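Side-chain contacts in lactate utilization protein C (Deinococcus radiodurans, PDB 2G40), which may function in L-lactate utilization and forms a homodimer, as a member of the LutC/YkgG family: residues E61-I64 with L65-G68; V165-E168 with D169-V172. All blocks are in the same frame, centred on the assembly; numbering follows the deposited sequence.

Contact 1 (E61-I64 with L65-G68); sequences EDRI and LDYG
Arg63 and Asp66, three residues apart along the helix, lie side by side and point the same way on the solvent side of this contact. The guanidinium offers its NH2 to Asp66 OD2 at 3.2 Å, a salt bridge whose acceptor sits at the guanidinium edge, almost in its plane, and is met nearly head-on to its C-O bond. Arg63 NE adds a longer, weak bond to the same oxygen, and a water that donates to Asp66 OD2 at 2.9 Å also bridges weakly to Arg63 NE. The bends at chi2 (-65°) and chi3 (87°) fold the arginine so that Asp62 CB lies over one guanidinium face, toward its rim. A second loose, exposed pair is Glu61 and Leu65, beside Tyr71, with Leu65 CD1 alongside Glu61 CG at 3.7 Å. All four residues belong to the last turns of helix 53-66, which closes in a Schellman motif: Gly68, with positive phi, turns its N back to Leu65 O at 2.9 Å, a backbone shape in which a CB would probably crowd the carbonyl oxygen of Tyr67. The tight side is that of the backbone and Ile64. Leu65 N bonds Glu61 O at 2.8 Å, and Asp66 N and Tyr67 N continue the i+4 pattern on Asp62 O and Arg63 O. Ile64, the buried member, packs against Tyr71 and Val220 of the neighbouring strands, and Tyr67 CB presses on Ile64 O at 3.1 Å while its ring, carried off with CG opposite the backbone N (chi1 -173°), touches Leu218.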
loop_
_atom_site.group_PDB
_atom_site.type_symbol
_atom_site.label_atom_id
_atom_site.label_comp_id
_atom_site.label_asym_id
_atom_site.label_seq_id
_atom_site.Cartn_x
_atom_site.Cartn_y
_atom_site.Cartn_z
ATOM N N GLU A 61 0.220 18.920 -10.083
ATOM C CA GLU A 61 1.521 19.514 -9.782
ATOM C C GLU A 61 1.520 20.191 -8.408
ATOM O O GLU A 61 2.405 19.939 -7.588
ATOM C CB GLU A 61 1.918 20.532 -10.856
ATOM C CG GLU A 61 3.239 21.272 -10.562
ATOM C CD GLU A 61 3.703 22.164 -11.717
ATOM O OE1 GLU A 61 2.881 22.504 -12.577
ATOM O OE2 GLU A 61 4.892 22.527 -11.758
ATOM N N ASP A 62 0.533 21.054 -8.163
ATOM C CA ASP A 62 0.451 21.795 -6.904
ATOM C C ASP A 62 0.402 20.838 -5.718
ATOM O O ASP A 62 1.027 21.062 -4.712
ATOM C CB ASP A 62 -0.791 22.662 -6.843
ATOM C CG ASP A 62 -0.776 23.802 -7.841
ATOM O OD1 ASP A 62 0.276 24.048 -8.451
ATOM O OD2 ASP A 62 -1.825 24.466 -8.003
ATOM N N ARG A 63 -0.389 19.783 -5.852
ATOM C CA ARG A 63 -0.576 18.860 -4.731
ATOM C C ARG A 63 0.681 18.028 -4.495
ATOM O O ARG A 63 1.015 17.734 -3.348
ATOM C CB ARG A 63 -1.798 17.955 -4.955
ATOM C CG ARG A 63 -3.152 18.653 -4.924
ATOM C CD ARG A 63 -3.498 19.253 -3.555
ATOM N NE ARG A 63 -2.967 20.605 -3.430
ATOM C CZ ARG A 63 -3.477 21.676 -4.039
ATOM N NH1 ARG A 63 -4.545 21.565 -4.832
ATOM N NH2 ARG A 63 -2.903 22.868 -3.870
ATOM N N ILE A 64 1.377 17.660 -5.571
ATOM C CA ILE A 64 2.620 16.893 -5.464
ATOM C C ILE A 64 3.701 17.773 -4.847
ATOM O O ILE A 64 4.433 17.341 -3.983
ATOM C CB ILE A 64 3.075 16.384 -6.841
ATOM C CG1 ILE A 64 2.109 15.309 -7.342
ATOM C CG2 ILE A 64 4.501 15.866 -6.794
ATOM C CD1 ILE A 64 2.006 14.043 -6.548
ATOM N N LEU A 65 3.786 19.023 -5.291
ATOM C CA LEU A 65 4.747 19.946 -4.712
ATOM C C LEU A 65 4.464 20.181 -3.218
ATOM O O LEU A 65 5.406 20.238 -2.418
ATOM C CB LEU A 65 4.815 21.254 -5.506
ATOM C CG LEU A 65 5.387 21.107 -6.927
ATOM C CD1 LEU A 65 5.227 22.424 -7.686
ATOM C CD2 LEU A 65 6.846 20.641 -6.923
ATOM N N ASP A 66 3.190 20.291 -2.833
ATOM C CA ASP A 66 2.841 20.506 -1.413
ATOM C C ASP A 66 3.193 19.306 -0.532
ATOM O O ASP A 66 3.476 19.481 0.651
ATOM C CB ASP A 66 1.353 20.806 -1.233
ATOM C CG ASP A 66 0.946 22.142 -1.807
ATOM O OD1 ASP A 66 1.816 23.012 -2.005
ATOM O OD2 ASP A 66 -0.263 22.308 -2.079
ATOM N N TYR A 67 3.124 18.113 -1.113
ATOM C CA TYR A 67 3.586 16.828 -0.528
ATOM C C TYR A 67 5.092 16.882 -0.211
ATOM O O TYR A 67 5.589 16.063 0.565
ATOM C CB TYR A 67 3.282 15.714 -1.564
ATOM C CG TYR A 67 3.468 14.238 -1.238
ATOM C CD1 TYR A 67 3.555 13.755 0.068
ATOM C CD2 TYR A 67 3.498 13.306 -2.276
ATOM C CE1 TYR A 67 3.704 12.375 0.324
ATOM C CE2 TYR A 67 3.637 11.932 -2.031
ATOM C CZ TYR A 67 3.744 11.467 -0.734
ATOM O OH TYR A 67 3.882 10.096 -0.525
ATOM N N GLY A 68 5.814 17.839 -0.801
ATOM C CA GLY A 68 7.275 17.904 -0.694
ATOM C C GLY A 68 8.011 17.054 -1.729
ATOM O O GLY A 68 9.211 16.801 -1.614
HETATM O O HOH W 1 -2.003 20.449 -0.746
#

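Contact 2 (V165-E168 with D169-V172); sequences VVRE and DQIV
Asp169, first in the second segment, meets Arg167 through OD1, which lies 3.0 Å from Arg167 NE in a salt bridge. The bond is bent and weak, and the carboxylate stands nearly perpendicular to the guanidinium, 84° between planes. With chi1 at 66°, Asp169 CG sits between its own N and carbonyl carbon, which brings OD1 close to Arg167 CB. Next comes Gln170, whose amide is buried. Its OE1 takes Arg167 N at 2.9 Å, in the carbonyl plane and on a lone pair, and accepts a second bond at 2.7 Å from a water that also donates to Val165 O; its NE2 gives a hydrogen bond to Cys132 O. The amide is also stacked on one guanidinium face of Arg167, the planes 16° apart and Gln170 CD 3.5 Å above, displaced toward the rim. With alanine in place of Gln170, Arg167 N and the carbonyl of Cys132 would probably lose their side-chain partners, and the guanidinium the amide over its face, leaving it held here mainly by the weak bond to Asp169. Gln170 N meanwhile bonds Arg167 O, and Ile171 N bonds the carbonyl oxygen of Glu168, whose OE2 forms a salt bridge with Arg53. Ile171 then turns inward: its side chain crosses that of Val166 at about a right angle, CG1 to CG1 at 3.5 Å, and reaches Ile56, Leu57 and Phe60. The whole is a short 3-10 turn, its bonds running from residue i+3 back to i, that carries the chain from strand 161-167 of the parallel sheet to edge strand 171-172 of the mixed sheet.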
loop_
_atom_site.group_PDB
_atom_site.type_symbol
_atom_site.label_atom_id
_atom_site.label_comp_id
_atom_site.label_asym_id
_atom_site.label_seq_id
_atom_site.Cartn_x
_atom_site.Cartn_y
_atom_site.Cartn_z
ATOM N N VAL A 165 6.925 7.578 -12.716
ATOM C CA VAL A 165 6.574 8.140 -14.027
ATOM C C VAL A 165 5.074 7.993 -14.201
ATOM O O VAL A 165 4.550 6.900 -14.099
ATOM C CB VAL A 165 7.309 7.420 -15.182
ATOM C CG1 VAL A 165 6.801 7.901 -16.530
ATOM C CG2 VAL A 165 8.797 7.626 -15.072
ATOM N N VAL A 166 4.413 9.112 -14.462
ATOM C CA VAL A 166 2.964 9.183 -14.571
ATOM C C VAL A 166 2.663 9.689 -15.963
ATOM O O VAL A 166 3.047 10.782 -16.312
ATOM C CB VAL A 166 2.411 10.172 -13.540
ATOM C CG1 VAL A 166 0.883 10.303 -13.702
ATOM C CG2 VAL A 166 2.807 9.758 -12.120
ATOM N N ARG A 167 1.984 8.899 -16.784
ATOM C CA ARG A 167 1.609 9.391 -18.099
ATOM C C ARG A 167 0.541 10.450 -17.916
ATOM O O ARG A 167 -0.297 10.299 -17.056
ATOM C CB ARG A 167 1.060 8.276 -18.951
ATOM C CG ARG A 167 2.017 7.153 -19.189
ATOM C CD ARG A 167 1.616 6.352 -20.406
ATOM N NE ARG A 167 0.241 5.886 -20.287
ATOM C CZ ARG A 167 -0.129 4.820 -19.579
ATOM N NH1 ARG A 167 0.775 4.080 -18.940
ATOM N NH2 ARG A 167 -1.411 4.482 -19.520
ATOM N N GLU A 168 0.575 11.518 -18.708
ATOM C CA GLU A 168 -0.454 12.547 -18.640
ATOM C C GLU A 168 -1.860 11.927 -18.619
ATOM O O GLU A 168 -2.709 12.352 -17.830
ATOM C CB GLU A 168 -0.309 13.534 -19.799
ATOM C CG GLU A 168 -1.333 14.659 -19.821
ATOM C CD GLU A 168 -2.657 14.306 -20.496
ATOM O OE1 GLU A 168 -2.737 13.309 -21.254
ATOM O OE2 GLU A 168 -3.627 15.053 -20.259
ATOM N N ASP A 169 -2.084 10.900 -19.447
ATOM C CA ASP A 169 -3.397 10.245 -19.567
ATOM C C ASP A 169 -3.783 9.357 -18.397
ATOM O O ASP A 169 -4.886 8.824 -18.363
ATOM C CB ASP A 169 -3.509 9.456 -20.884
ATOM C CG ASP A 169 -2.561 8.264 -20.957
ATOM O OD1 ASP A 169 -1.969 7.872 -19.939
ATOM O OD2 ASP A 169 -2.412 7.708 -22.061
ATOM N N GLN A 170 -2.887 9.199 -17.434
ATOM C CA GLN A 170 -3.188 8.453 -16.220
ATOM C C GLN A 170 -3.658 9.370 -15.098
ATOM O O GLN A 170 -3.993 8.901 -14.009
ATOM C CB GLN A 170 -1.944 7.703 -15.721
ATOM C CG GLN A 170 -1.581 6.498 -16.534
ATOM C CD GLN A 170 -0.358 5.834 -15.977
ATOM O OE1 GLN A 170 0.707 6.432 -15.939
ATOM N NE2 GLN A 170 -0.497 4.599 -15.552
ATOM N N ILE A 171 -3.647 10.673 -15.334
ATOM C CA ILE A 171 -4.040 11.608 -14.297
ATOM C C ILE A 171 -5.534 11.909 -14.452
ATOM O O ILE A 171 -5.967 12.325 -15.516
ATOM C CB ILE A 171 -3.237 12.906 -14.382
ATOM C CG1 ILE A 171 -1.736 12.618 -14.252
ATOM C CG2 ILE A 171 -3.725 13.871 -13.323
ATOM C CD1 ILE A 171 -0.855 13.771 -14.758
ATOM N N VAL A 172 -6.303 11.684 -13.397
ATOM C CA VAL A 172 -7.727 12.000 -13.384
ATOM C C VAL A 172 -7.942 13.032 -12.311
ATOM O O VAL A 172 -7.074 13.245 -11.467
ATOM C CB VAL A 172 -8.623 10.744 -13.114
ATOM C CG1 VAL A 172 -8.377 9.705 -14.188
ATOM C CG2 VAL A 172 -8.373 10.159 -11.721
HETATM O O HOH W 2 3.040 5.183 -15.489
#

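In the fold
The two contacts lie in series along the chain, their centres 15 Å apart and their nearest atoms about 7 Å apart, and they do not touch. What joins them is helix 53-66. Contact 1 is the C-terminal end of that helix, while contact 2 packs on its first turns. Strand 217-223 forms a second shared neighbour: Val220 packs against Ile64 from contact 1 and Val166 from contact 2. Contact 1 is a surface helix end, its centre 14 Å from the chain centre, and contact 2 a partly buried connection between the two sheets, 10 Å from it. Neither is touched by the other subunit of the homodimer.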